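Local coordinates for conserved hypothetical protein (Agrobacterium tumefaciens, PDB 2FEX) that is of unknown function but belongs to the DJ-1/PfpI family, within the class I glutamine amidotransferase-like superfamily, at residues T2-A7 with K167-F172; S160-I165 with A178-F183. All blocks are in the same frame, centred on the assembly; numbering follows the deposited sequence. Where two conformers were deposited one is given.

Contact 1: residues T2-A7 with K167-F172; sequences TRIAIA and KSLGLF
A single water joins Thr-2 to Leu-169: it lies 3.0 Å from Thr-2 OG1 and donates a hydrogen bond to Leu-169 O, 2.8 Å away. The bridge links segment 2-7, which carries strand 3-7, to the turn that follows helix 158-168 in the DJ-1/PfpI fold, where helices pack on a mostly parallel sheet. That helix closes in a Schellman motif: Gly-170, the first residue to leave helical geometry, takes a positive phi of 65°, and its N bonds back to Lys-167 O at 3.0 Å. The turn sends two leucines toward the strand. Leu-169 crosses Ile-4 at a slant, its CD1 lying 3.6 Å from Ile-4 CD1 and 3.8 Å from Ile-4 CG1. Leu-171 instead meets Thr-2 tip to tip. The threonine divides its two branches between different tasks, OG1 holding the water while CG2 joins the apolar packing. Val-30 lies against both Ile-4 and Leu-171, while Leu-169 also rests on Ala-66 of the adjacent strand 66-69 and Leu-96 of strand 96-100. In Thr-2 a chi1 of -64° puts OG1 beside the backbone N and leaves CG2 anti to it, 4.0 Å from Leu-171 CD1.

Contact 2: residues S160-I165 with A178-F183; sequences SFAVEI and AELQIF
Leu-180 lays its CD1 methyl against Val-163, 3.7 Å from Val-163 CG2, and bridges helix 158-168 and helix 174-180. This is plain apolar helix packing within the DJ-1/PfpI fold, with no hydrogen bond across the two segments. The valine and leucine side chains run past one another in opposite directions, so the overlap is lateral: Val-163 CG2 also comes within 4.2 Å of Leu-180 CB, alongside the base of the leucine. With CG1 of the valine anti to the backbone N (chi1 164°), CG2 falls anti to the carbonyl carbon and is the methyl that meets Leu-180. One residue earlier, Ala-162 CB lies 4.2 Å from the same Leu-180 CD1. One leucine methyl thus touches two successive residues of helix 158-168, and the same methyl lies 4.2 Å from Val-163 N. Leu-19 of helix 18-27 packs on Leu-180 as well. Beyond the pair, Phe-183 makes an edge-to-face ring contact with Trp-15 of the second subunit. Helix 158-168 stands between strands 96-100 and 150-153, on which Phe-161 rests, and helix 174-180, which Leu-180 ties to it.

How the contacts relate
Both contacts use helix 158-168, but at different points along it: contact 1 takes its C-terminal exit and contact 2 its middle. Contact 2 is the more buried and wholly apolar, joining helix to helix. Contact 1 is only partly buried, and joins a helix end to a strand by combining apolar packing with a bridging water. Their centres lie about 13 Å apart, and Phe-172 connects them, its CZ 3.7 Å from Val-163 CG1 as the chain turns from one helix toward the next. They differ too in that the second subunit reaches the segments of contact 2 but neither segment of contact 1.

Contact 1: residues T2-A7 with K167-F172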
loop_
_atom_site.group_PDB
_atom_site.type_symbol
_atom_site.label_atom_id
_atom_site.label_comp_id
_atom_site.label_asym_id
_atom_site.label_seq_id
_atom_site.Cartn_x
_atom_site.Cartn_y
_atom_site.Cartn_z
ATOM N N THR A 2 -5.699 -2.742 -21.353
ATOM C CA THR A 2 -5.408 -3.817 -20.435
ATOM C C THR A 2 -6.279 -3.561 -19.203
ATOM O O THR A 2 -6.384 -2.419 -18.760
ATOM C CB THR A 2 -3.916 -3.826 -20.014
ATOM O OG1 THR A 2 -3.102 -4.083 -21.172
ATOM C CG2 THR A 2 -3.651 -4.859 -18.987
ATOM N N ARG A 3 -6.877 -4.629 -18.666
ATOM C CA ARG A 3 -7.721 -4.506 -17.478
ATOM C C ARG A 3 -7.308 -5.568 -16.472
ATOM O O ARG A 3 -7.107 -6.733 -16.843
ATOM C CB ARG A 3 -9.196 -4.731 -17.818
ATOM C CG ARG A 3 -9.896 -3.667 -18.651
ATOM C CD ARG A 3 -11.394 -4.084 -18.846
ATOM N NE ARG A 3 -12.318 -3.430 -17.920
ATOM C CZ ARG A 3 -13.478 -3.932 -17.499
ATOM N NH1 ARG A 3 -13.889 -5.143 -17.889
ATOM N NH2 ARG A 3 -14.237 -3.222 -16.664
ATOM N N ILE A 4 -7.178 -5.163 -15.200
ATOM C CA ILE A 4 -6.710 -6.093 -14.191
ATOM C C ILE A 4 -7.785 -6.097 -13.126
ATOM O O ILE A 4 -8.172 -5.018 -12.650
ATOM C CB ILE A 4 -5.383 -5.611 -13.549
ATOM C CG1 ILE A 4 -4.236 -5.582 -14.632
ATOM C CG2 ILE A 4 -4.994 -6.471 -12.297
ATOM C CD1 ILE A 4 -2.856 -5.051 -14.042
ATOM N N ALA A 5 -8.217 -7.279 -12.700
ATOM C CA ALA A 5 -9.139 -7.408 -11.577
ATOM C C ALA A 5 -8.316 -7.657 -10.315
ATOM O O ALA A 5 -7.411 -8.533 -10.284
ATOM C CB ALA A 5 -10.072 -8.614 -11.800
ATOM N N ILE A 6 -8.663 -6.927 -9.268
ATOM C CA ILE A 6 -7.989 -7.101 -7.979
ATOM C C ILE A 6 -9.058 -7.601 -7.009
ATOM O O ILE A 6 -10.072 -6.918 -6.747
ATOM C CB ILE A 6 -7.341 -5.779 -7.474
ATOM C CG1 ILE A 6 -6.218 -5.429 -8.509
ATOM C CG2 ILE A 6 -6.815 -6.027 -6.030
ATOM C CD1 ILE A 6 -5.428 -4.206 -8.095
ATOM N N ALA A 7 -8.855 -8.828 -6.521
ATOM C CA ALA A 7 -9.878 -9.493 -5.711
ATOM C C ALA A 7 -9.610 -9.192 -4.233
ATOM O O ALA A 7 -8.814 -9.891 -3.573
ATOM C CB ALA A 7 -9.844 -11.056 -5.960
ATOM N N LYS A 167 5.381 -7.333 -16.078
ATOM C CA LYS A 167 6.134 -8.054 -17.118
ATOM C C LYS A 167 5.261 -9.078 -17.835
ATOM O O LYS A 167 5.302 -9.160 -19.077
ATOM C CB LYS A 167 7.358 -8.758 -16.534
ATOM C CG LYS A 167 8.460 -7.756 -16.090
ATOM C CD LYS A 167 9.649 -8.564 -15.572
ATOM C CE LYS A 167 10.875 -7.658 -15.449
ATOM N NZ LYS A 167 12.110 -8.395 -15.007
ATOM N N SER A 168 4.493 -9.867 -17.069
ATOM C CA SER A 168 3.585 -10.882 -17.660
ATOM C C SER A 168 2.636 -10.261 -18.692
ATOM O O SER A 168 2.330 -10.869 -19.752
ATOM C CB SER A 168 2.764 -11.606 -16.595
ATOM O OG SER A 168 1.837 -12.517 -17.193
ATOM N N LEU A 169 2.178 -9.046 -18.396
ATOM C CA LEU A 169 1.246 -8.324 -19.253
ATOM C C LEU A 169 1.904 -7.518 -20.391
ATOM O O LEU A 169 1.189 -6.843 -21.166
ATOM C CB LEU A 169 0.333 -7.430 -18.384
ATOM C CG LEU A 169 -0.597 -8.193 -17.423
ATOM C CD1 LEU A 169 -1.270 -7.231 -16.438
ATOM C CD2 LEU A 169 -1.679 -8.933 -18.236
ATOM N N GLY A 170 3.223 -7.632 -20.519
ATOM C CA GLY A 170 3.986 -6.859 -21.541
ATOM C C GLY A 170 3.929 -5.352 -21.273
ATOM O O GLY A 170 4.084 -4.533 -22.205
ATOM N N LEU A 171 3.777 -4.959 -20.010
ATOM C CA LEU A 171 3.639 -3.560 -19.627
ATOM C C LEU A 171 4.841 -2.998 -18.875
ATOM O O LEU A 171 4.765 -1.869 -18.379
ATOM C CB LEU A 171 2.410 -3.324 -18.742
ATOM C CG LEU A 171 1.121 -3.699 -19.444
ATOM C CD1 LEU A 171 0.033 -3.568 -18.373
ATOM C CD2 LEU A 171 0.860 -2.867 -20.723
ATOM N N PHE A 172 5.924 -3.767 -18.759
ATOM C CA PHE A 172 7.049 -3.286 -17.962
ATOM C C PHE A 172 8.067 -2.573 -18.860
ATOM O O PHE A 172 9.154 -3.079 -19.106
ATOM C CB PHE A 172 7.702 -4.425 -17.171
ATOM C CG PHE A 172 8.596 -3.970 -16.072
ATOM C CD1 PHE A 172 8.098 -3.249 -14.988
ATOM C CD2 PHE A 172 9.991 -4.298 -16.122
ATOM C CE1 PHE A 172 8.984 -2.839 -13.946
ATOM C CE2 PHE A 172 10.856 -3.940 -15.085
ATOM C CZ PHE A 172 10.374 -3.200 -14.014
HETATM O O HOH W 1 -1.608 -6.646 -21.546
#

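Contact 2: residues S160-I165 with A178-F183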
loop_
_atom_site.group_PDB
_atom_site.type_symbol
_atom_site.label_atom_id
_atom_site.label_comp_id
_atom_site.label_asym_id
_atom_site.label_seq_id
_atom_site.Cartn_x
_atom_site.Cartn_y
_atom_site.Cartn_z
ATOM N N SER A 160 8.427 -6.694 -6.210
ATOM C CA SER A 160 8.674 -7.654 -7.272
ATOM C C SER A 160 7.355 -8.335 -7.721
ATOM O O SER A 160 7.242 -8.725 -8.875
ATOM C CB SER A 160 9.731 -8.681 -6.892
ATOM O OG SER A 160 9.380 -9.358 -5.690
ATOM N N PHE A 161 6.395 -8.405 -6.805
ATOM C CA PHE A 161 5.047 -8.909 -7.187
ATOM C C PHE A 161 4.493 -7.988 -8.299
ATOM O O PHE A 161 4.061 -8.472 -9.381
ATOM C CB PHE A 161 4.136 -8.876 -5.966
ATOM C CG PHE A 161 2.773 -9.528 -6.188
ATOM C CD1 PHE A 161 2.665 -10.852 -6.596
ATOM C CD2 PHE A 161 1.611 -8.776 -5.930
ATOM C CE1 PHE A 161 1.367 -11.470 -6.698
ATOM C CE2 PHE A 161 0.303 -9.385 -6.033
ATOM C CZ PHE A 161 0.206 -10.717 -6.471
ATOM N N ALA A 162 4.558 -6.669 -8.060
ATOM C CA ALA A 162 4.055 -5.735 -9.058
ATOM C C ALA A 162 4.822 -5.825 -10.382
ATOM O O ALA A 162 4.217 -5.834 -11.470
ATOM C CB ALA A 162 4.067 -4.305 -8.523
ATOM N N VAL A 163 6.143 -5.907 -10.284
ATOM C CA VAL A 163 6.997 -5.903 -11.496
ATOM C C VAL A 163 6.655 -7.181 -12.304
ATOM O O VAL A 163 6.512 -7.108 -13.526
ATOM C CB VAL A 163 8.474 -5.910 -11.103
ATOM C CG1 VAL A 163 9.347 -6.303 -12.306
ATOM C CG2 VAL A 163 8.853 -4.551 -10.454
ATOM N N GLU A 164 6.506 -8.335 -11.628
ATOM C CA GLU A 164 6.284 -9.589 -12.391
ATOM C C GLU A 164 4.893 -9.593 -13.063
ATOM O O GLU A 164 4.738 -10.142 -14.160
ATOM C CB GLU A 164 6.452 -10.832 -11.517
ATOM C CG GLU A 164 7.892 -11.058 -11.045
ATOM C CD GLU A 164 8.876 -11.379 -12.203
ATOM O OE1 GLU A 164 8.465 -11.662 -13.380
ATOM O OE2 GLU A 164 10.100 -11.325 -11.932
ATOM N N ILE A 165 3.900 -8.953 -12.419
ATOM C CA ILE A 165 2.566 -8.845 -13.019
ATOM C C ILE A 165 2.665 -7.988 -14.259
ATOM O O ILE A 165 2.172 -8.378 -15.354
ATOM C CB ILE A 165 1.568 -8.233 -12.024
ATOM C CG1 ILE A 165 1.318 -9.289 -10.919
ATOM C CG2 ILE A 165 0.251 -7.798 -12.695
ATOM C CD1 ILE A 165 0.656 -8.762 -9.638
ATOM N N ALA A 178 10.866 2.842 -14.242
ATOM C CA ALA A 178 11.247 4.092 -13.547
ATOM C C ALA A 178 10.412 4.333 -12.271
ATOM O O ALA A 178 10.941 4.762 -11.252
ATOM C CB ALA A 178 11.092 5.272 -14.466
ATOM N N GLU A 179 9.111 4.119 -12.369
ATOM C CA GLU A 179 8.213 4.239 -11.222
ATOM C C GLU A 179 8.489 3.144 -10.183
ATOM O O GLU A 179 8.272 3.355 -8.985
ATOM C CB GLU A 179 6.735 4.159 -11.658
ATOM C CG GLU A 179 6.313 5.237 -12.669
ATOM C CD GLU A 179 6.513 6.678 -12.161
ATOM O OE1 GLU A 179 6.669 6.892 -10.941
ATOM O OE2 GLU A 179 6.500 7.604 -12.983
ATOM N N LEU A 180 8.929 1.968 -10.634
ATOM C CA LEU A 180 8.982 0.837 -9.700
ATOM C C LEU A 180 10.371 0.550 -9.140
ATOM O O LEU A 180 10.491 -0.176 -8.155
ATOM C CB LEU A 180 8.359 -0.409 -10.303
ATOM C CG LEU A 180 6.844 -0.397 -10.498
ATOM C CD1 LEU A 180 6.423 -1.781 -10.970
ATOM C CD2 LEU A 180 6.136 -0.116 -9.188
ATOM N N GLN A 181 11.416 1.124 -9.742
ATOM C CA GLN A 181 12.789 0.816 -9.327
ATOM C C GLN A 181 13.256 1.633 -8.113
ATOM O O GLN A 181 14.331 1.379 -7.528
ATOM C CB GLN A 181 13.769 1.095 -10.468
ATOM C CG GLN A 181 13.882 2.573 -10.895
ATOM C CD GLN A 181 14.755 2.728 -12.172
ATOM O OE1 GLN A 181 15.222 1.737 -12.744
ATOM N NE2 GLN A 181 14.952 3.964 -12.619
ATOM N N ILE A 182 12.428 2.588 -7.725
ATOM C CA ILE A 182 12.841 3.572 -6.707
ATOM C C ILE A 182 12.806 3.018 -5.255
ATOM O O ILE A 182 13.329 3.666 -4.365
ATOM C CB ILE A 182 11.911 4.806 -6.767
ATOM C CG1 ILE A 182 10.478 4.419 -6.363
ATOM C CG2 ILE A 182 11.976 5.467 -8.183
ATOM C CD1 ILE A 182 9.491 5.659 -6.444
ATOM N N PHE A 183 12.166 1.876 -5.029
ATOM C CA PHE A 183 11.927 1.368 -3.636
ATOM C C PHE A 183 13.070 0.654 -2.956
ATOM O O PHE A 183 13.002 0.334 -1.763
ATOM C CB PHE A 183 10.647 0.498 -3.699
ATOM C CG PHE A 183 9.449 1.330 -4.041
ATOM C CD1 PHE A 183 8.878 2.152 -3.052
ATOM C CD2 PHE A 183 8.916 1.351 -5.351
ATOM C CE1 PHE A 183 7.759 3.003 -3.363
ATOM C CE2 PHE A 183 7.853 2.201 -5.677
ATOM C CZ PHE A 183 7.256 3.038 -4.656
#